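Local coordinates for protein carboxylase (Deinococcus radiodurans, PDB 5H80) that probably carries out, through its biotin carboxylase domain, the ATP-dependent carboxylation of biotin, the first half-reaction of a single-chain bacterial carboxylase, at residues 235-240 and 255-260; 120-125 and 134-139. All coordinates share one frame; numbering follows the deposited sequence.

Interaction 1: 235-240 and 255-260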
loop_
_atom_site.group_PDB
_atom_site.type_symbol
_atom_site.label_atom_id
_atom_site.label_comp_id
_atom_site.label_asym_id
_atom_site.label_seq_id
_atom_site.Cartn_x
_atom_site.Cartn_y
_atom_site.Cartn_z
ATOM N N ALA A 235 -28.403 -0.606 15.669
ATOM C CA ALA A 235 -27.587 -1.614 15.020
ATOM C C ALA A 235 -26.406 -1.104 14.167
ATOM O O ALA A 235 -26.380 0.009 13.613
ATOM C CB ALA A 235 -28.435 -2.512 14.196
ATOM N N ARG A 236 -25.421 -1.968 14.089
ATOM C CA ARG A 236 -24.334 -1.900 13.149
ATOM C C ARG A 236 -24.569 -2.663 11.810
ATOM O O ARG A 236 -25.238 -3.687 11.760
ATOM C CB ARG A 236 -23.035 -2.384 13.847
ATOM C CG ARG A 236 -22.626 -1.431 14.978
ATOM C CD ARG A 236 -21.530 -2.081 15.883
ATOM N NE ARG A 236 -20.333 -2.516 15.096
ATOM C CZ ARG A 236 -19.217 -3.008 15.638
ATOM N NH1 ARG A 236 -19.115 -3.216 16.987
ATOM N NH2 ARG A 236 -18.237 -3.417 14.874
ATOM N N HIS A 237 -23.954 -2.131 10.743
ATOM C CA HIS A 237 -24.015 -2.680 9.425
ATOM C C HIS A 237 -22.761 -3.473 9.312
ATOM O O HIS A 237 -21.715 -2.888 9.276
ATOM C CB HIS A 237 -24.063 -1.632 8.361
ATOM C CG HIS A 237 -23.987 -2.180 6.960
ATOM N ND1 HIS A 237 -25.036 -2.078 6.074
ATOM C CD2 HIS A 237 -22.998 -2.827 6.278
ATOM C CE1 HIS A 237 -24.727 -2.684 4.942
ATOM N NE2 HIS A 237 -23.456 -3.031 4.992
ATOM N N ILE A 238 -22.909 -4.771 9.309
ATOM C CA ILE A 238 -21.761 -5.717 9.160
ATOM C C ILE A 238 -21.996 -6.700 8.003
ATOM O O ILE A 238 -23.039 -7.306 7.907
ATOM C CB ILE A 238 -21.496 -6.442 10.474
ATOM C CG1 ILE A 238 -21.256 -5.511 11.677
ATOM C CG2 ILE A 238 -20.224 -7.246 10.299
ATOM C CD1 ILE A 238 -20.900 -6.220 13.017
ATOM N N GLU A 239 -21.026 -6.799 7.083
ATOM C CA GLU A 239 -21.236 -7.503 5.809
ATOM C C GLU A 239 -20.095 -8.475 5.674
ATOM O O GLU A 239 -18.980 -8.186 6.103
ATOM C CB GLU A 239 -21.293 -6.603 4.608
ATOM C CG GLU A 239 -20.001 -5.753 4.290
ATOM C CD GLU A 239 -20.232 -4.656 3.244
ATOM O OE1 GLU A 239 -21.403 -4.263 2.967
ATOM O OE2 GLU A 239 -19.261 -4.181 2.666
ATOM N N VAL A 240 -20.371 -9.530 4.984
ATOM C CA VAL A 240 -19.375 -10.603 4.809
ATOM C C VAL A 240 -18.985 -10.748 3.380
ATOM O O VAL A 240 -19.814 -10.879 2.525
ATOM C CB VAL A 240 -19.880 -11.986 5.361
ATOM C CG1 VAL A 240 -18.918 -13.025 4.990
ATOM C CG2 VAL A 240 -20.189 -11.954 6.841
ATOM N N ARG A 255 -16.660 -6.729 7.044
ATOM C CA ARG A 255 -16.439 -5.259 7.029
ATOM C C ARG A 255 -17.585 -4.588 7.732
ATOM O O ARG A 255 -18.710 -5.168 7.756
ATOM C CB ARG A 255 -16.429 -4.689 5.603
ATOM C CG ARG A 255 -15.321 -5.035 4.684
ATOM C CD ARG A 255 -15.463 -4.554 3.242
ATOM N NE ARG A 255 -16.558 -5.147 2.476
ATOM C CZ ARG A 255 -16.433 -6.098 1.576
ATOM N NH1 ARG A 255 -15.247 -6.672 1.276
ATOM N NH2 ARG A 255 -17.496 -6.485 0.933
ATOM N N ASP A 256 -17.296 -3.450 8.376
ATOM C CA ASP A 256 -18.304 -2.687 9.083
ATOM C C ASP A 256 -18.402 -1.352 8.430
ATOM O O ASP A 256 -17.433 -0.577 8.391
ATOM C CB ASP A 256 -18.005 -2.575 10.510
ATOM C CG ASP A 256 -19.118 -1.938 11.369
ATOM O OD1 ASP A 256 -19.508 -0.789 11.102
ATOM O OD2 ASP A 256 -19.478 -2.671 12.331
ATOM N N CYS A 257 -19.604 -1.083 7.999
ATOM C CA CYS A 257 -19.908 0.125 7.230
ATOM C C CYS A 257 -21.035 0.929 7.951
ATOM O O CYS A 257 -21.929 1.502 7.290
ATOM C CB CYS A 257 -20.400 -0.215 5.877
ATOM S SG CYS A 257 -19.315 -1.356 4.946
ATOM N N THR A 258 -20.975 0.988 9.257
ATOM C CA THR A 258 -22.039 1.606 10.071
ATOM C C THR A 258 -22.221 3.109 9.907
ATOM O O THR A 258 -23.316 3.650 10.001
ATOM C CB THR A 258 -21.827 1.184 11.529
ATOM O OG1 THR A 258 -21.908 -0.255 11.695
ATOM C CG2 THR A 258 -22.780 2.018 12.547
ATOM N N VAL A 259 -21.129 3.842 9.739
ATOM C CA VAL A 259 -21.147 5.301 9.602
ATOM C C VAL A 259 -21.644 5.662 8.149
ATOM O O VAL A 259 -20.972 5.435 7.131
ATOM C CB VAL A 259 -19.749 5.870 9.880
ATOM C CG1 VAL A 259 -19.759 7.359 9.608
ATOM C CG2 VAL A 259 -19.265 5.473 11.300
ATOM N N GLN A 260 -22.933 6.056 8.112
ATOM C CA GLN A 260 -23.674 6.350 6.851
ATOM C C GLN A 260 -24.366 7.672 6.978
ATOM O O GLN A 260 -24.708 8.015 8.044
ATOM C CB GLN A 260 -24.772 5.331 6.671
ATOM C CG GLN A 260 -24.262 3.953 6.689
ATOM C CD GLN A 260 -25.264 2.861 6.475
ATOM O OE1 GLN A 260 -26.413 3.107 6.137
ATOM N NE2 GLN A 260 -24.781 1.613 6.560
HETATM O O HOH W 1 -27.537 -0.480 6.053
#

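Interaction 2: 120-125 and 134-139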
loop_
_atom_site.group_PDB
_atom_site.type_symbol
_atom_site.label_atom_id
_atom_site.label_comp_id
_atom_site.label_asym_id
_atom_site.label_seq_id
_atom_site.Cartn_x
_atom_site.Cartn_y
_atom_site.Cartn_z
ATOM N N PHE A 120 -28.948 -8.549 -18.903
ATOM C CA PHE A 120 -27.738 -8.085 -19.532
ATOM C C PHE A 120 -26.734 -9.235 -19.478
ATOM O O PHE A 120 -26.181 -9.577 -20.528
ATOM C CB PHE A 120 -27.242 -6.753 -18.978
ATOM C CG PHE A 120 -25.895 -6.343 -19.534
ATOM C CD1 PHE A 120 -25.736 -5.994 -20.878
ATOM C CD2 PHE A 120 -24.757 -6.403 -18.717
ATOM C CE1 PHE A 120 -24.499 -5.664 -21.380
ATOM C CE2 PHE A 120 -23.500 -6.074 -19.226
ATOM C CZ PHE A 120 -23.369 -5.708 -20.544
ATOM N N ALA A 121 -26.572 -9.869 -18.316
ATOM C CA ALA A 121 -25.737 -11.050 -18.193
ATOM C C ALA A 121 -26.081 -12.153 -19.220
ATOM O O ALA A 121 -25.233 -12.660 -19.855
ATOM C CB ALA A 121 -25.737 -11.596 -16.782
ATOM N N ARG A 122 -27.364 -12.462 -19.355
ATOM C CA ARG A 122 -27.910 -13.390 -20.346
ATOM C C ARG A 122 -27.513 -13.008 -21.730
ATOM O O ARG A 122 -27.018 -13.878 -22.459
ATOM C CB ARG A 122 -29.411 -13.553 -20.136
ATOM C CG ARG A 122 -29.789 -14.461 -18.972
ATOM C CD ARG A 122 -31.292 -14.843 -19.014
ATOM N NE ARG A 122 -32.054 -13.776 -18.369
ATOM C CZ ARG A 122 -32.410 -13.787 -17.078
ATOM N NH1 ARG A 122 -32.201 -14.856 -16.301
ATOM N NH2 ARG A 122 -33.036 -12.755 -16.583
ATOM N N ALA A 123 -27.627 -11.736 -22.065
ATOM C CA ALA A 123 -27.314 -11.258 -23.378
ATOM C C ALA A 123 -25.810 -11.343 -23.669
ATOM O O ALA A 123 -25.395 -11.788 -24.733
ATOM C CB ALA A 123 -27.813 -9.887 -23.586
ATOM N N CYS A 124 -24.979 -11.034 -22.652
ATOM C CA CYS A 124 -23.552 -11.345 -22.778
ATOM C C CYS A 124 -23.282 -12.810 -23.184
ATOM O O CYS A 124 -22.598 -13.038 -24.284
ATOM C CB CYS A 124 -22.827 -10.914 -21.458
ATOM S SG CYS A 124 -22.709 -9.152 -21.112
ATOM N N ALA A 125 -23.781 -13.762 -22.366
ATOM C CA ALA A 125 -23.712 -15.193 -22.508
ATOM C C ALA A 125 -24.105 -15.585 -23.980
ATOM O O ALA A 125 -23.340 -16.196 -24.727
ATOM C CB ALA A 125 -24.602 -15.850 -21.490
ATOM N N PRO A 134 -21.837 -13.909 -10.967
ATOM C CA PRO A 134 -22.549 -15.178 -10.817
ATOM C C PRO A 134 -23.529 -15.312 -11.986
ATOM O O PRO A 134 -23.651 -14.339 -12.815
ATOM C CB PRO A 134 -23.216 -15.071 -9.467
ATOM C CG PRO A 134 -23.439 -13.682 -9.296
ATOM C CD PRO A 134 -22.302 -12.943 -9.970
ATOM N N ASP A 135 -24.138 -16.530 -12.018
ATOM C CA ASP A 135 -25.077 -16.902 -13.111
ATOM C C ASP A 135 -26.281 -16.004 -13.034
ATOM O O ASP A 135 -26.623 -15.561 -11.964
ATOM C CB ASP A 135 -25.378 -18.408 -13.248
ATOM C CG ASP A 135 -26.108 -18.966 -12.133
ATOM O OD1 ASP A 135 -26.864 -18.244 -11.424
ATOM O OD2 ASP A 135 -25.989 -20.211 -11.981
ATOM N N PRO A 136 -26.871 -15.629 -14.184
ATOM C CA PRO A 136 -28.082 -14.835 -14.208
ATOM C C PRO A 136 -29.261 -15.223 -13.280
ATOM O O PRO A 136 -29.851 -14.316 -12.706
ATOM C CB PRO A 136 -28.507 -14.904 -15.690
ATOM C CG PRO A 136 -27.217 -15.131 -16.435
ATOM C CD PRO A 136 -26.468 -16.054 -15.559
ATOM N N ASP A 137 -29.520 -16.515 -13.103
ATOM C CA ASP A 137 -30.552 -17.034 -12.177
ATOM C C ASP A 137 -30.264 -16.591 -10.727
ATOM O O ASP A 137 -31.146 -16.287 -9.953
ATOM C CB ASP A 137 -30.589 -18.545 -12.222
ATOM C CG ASP A 137 -31.259 -19.078 -13.444
ATOM O OD1 ASP A 137 -32.012 -18.359 -14.131
ATOM O OD2 ASP A 137 -31.005 -20.238 -13.734
ATOM N N THR A 138 -28.980 -16.547 -10.393
ATOM C CA THR A 138 -28.546 -16.035 -9.069
ATOM C C THR A 138 -28.724 -14.538 -8.998
ATOM O O THR A 138 -29.065 -14.030 -7.943
ATOM C CB THR A 138 -27.070 -16.424 -8.841
ATOM O OG1 THR A 138 -26.936 -17.820 -8.769
ATOM C CG2 THR A 138 -26.553 -15.813 -7.453
ATOM N N LEU A 139 -28.426 -13.773 -10.093
ATOM C CA LEU A 139 -28.681 -12.346 -10.176
ATOM C C LEU A 139 -30.206 -12.050 -9.946
ATOM O O LEU A 139 -30.639 -11.067 -9.270
ATOM C CB LEU A 139 -28.220 -11.739 -11.532
ATOM C CG LEU A 139 -26.699 -11.812 -11.929
ATOM C CD1 LEU A 139 -26.399 -11.061 -13.203
ATOM C CD2 LEU A 139 -25.848 -11.209 -10.819
#

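Interaction 1: 235-240 and 255-260
Arg255 and Glu239 face each other as an antiparallel hydrogen-bonded pair, and their side chains repeat the pairing beside the backbone. Glu239 N donates to Arg255 O (2.9 Å) and Arg255 N to Glu239 O. Alongside, Arg255 NE donates in its guanidinium plane to the anti lone pair of Glu239 OE2 at 2.9 Å, with carboxylate and guanidinium planes perpendicular; the second contact, from NH2, is weak. Glu239 reaches this position with CG lodged between its backbone N and carbonyl carbon (chi1 62°). Its other oxygen, OE1, takes the in-plane proton of His237 NE2 from above the carboxylate plane at 3.1 Å and also pairs with Lys265, while Thr328 and Gln241 hold Arg255 NH1. These residues belong to the beta hairpin of strands 236-245 and 249-256, two strands of the four-stranded antiparallel sheet in the ATP-grasp region, 249-256 being outermost within this chain. CG of His237 stands anti to its N (chi1 174°), which lays the ring beside Cys257, with CD2 3.7 Å from Cys257 CB. Cys257 N donates to His237 O, and His237 N to Thr258 OG1 at 2.9 Å. Thr258 is itself fixed by Asp256, whose OD1 accepts from Thr258 N in an Asx turn and from Thr258 OG1, and is also hydrogen-bonded to Tyr472. Asp256 OD2 is gripped side-on by Arg236 NE and NH2, each at 2.9 Å, NE on the syn side and nearer the carboxylate plane, NH2 from further above the same face; NH2 also bonds to Pro273 O. An alanine in place of Asp256 is likely to leave Arg236 without its carboxylate mate and Thr258 N and OG1 without their shared acceptor. A water in the ring plane, 3.0 Å from His237 ND1, also makes a weak bond with Gln260 NE2.

Interaction 2: 120-125 and 134-139
Pro136 sets its ring against helix 118-126, where Ala121 and Arg122 receive it. Ala121 CB lies 3.8 Å from Pro136 CG and 3.7 Å from Leu139 CD1, so one methyl group meets both the proline ring and a leucine branch from the next turn. Along the outer side, the Arg122 side chain runs past the proline in the opposite direction, its CG 3.6 Å from Pro136 CB. A turn about the CG-CD bond (chi3 -85°) brings NH1 to 3.7 Å from the same CB. Asp137 OD1 stays 4.1 Å from Arg122 NH1, beyond a salt bridge, although the opposite charges probably attract; the ion pair that holds NH1 is made with Asp140, one turn further along the second helix. Deeper in, Phe131 of strand 130-131 touches both Ala121 and Leu139. Pro136 is positioned in turn by the start of its helix: Asp135 OD1 accepts from Thr138 N at 2.9 Å and from Thr138 OG1 at 2.7 Å. This is an N-cap followed by proline in the first turn, opening a helix beside helix 118-126 and strand 130-131, the outermost strand within this chain of the parallel sheet in the biotin carboxylase N-terminal domain.

From the N terminus, the chain first reaches interaction 2, where helix 118-126 is followed by strand 130-131 and then helix 136-142; the contact closes a short loop that contains this strand. The polypeptide then continues into the ATP-grasp region, and interaction 1 closes a second loop, the beta hairpin of strands 236-245 and 249-256. The two loops follow in series, neither enclosing nor crossing the other. The centres of the two contacts lie 28 Å apart, their nearest atoms about 13 Å. Interaction 2 joins helices at the margin of the N-terminal parallel sheet, whereas interaction 1 ties together strands of one antiparallel sheet, its second segment running on into strand 260-261 of another.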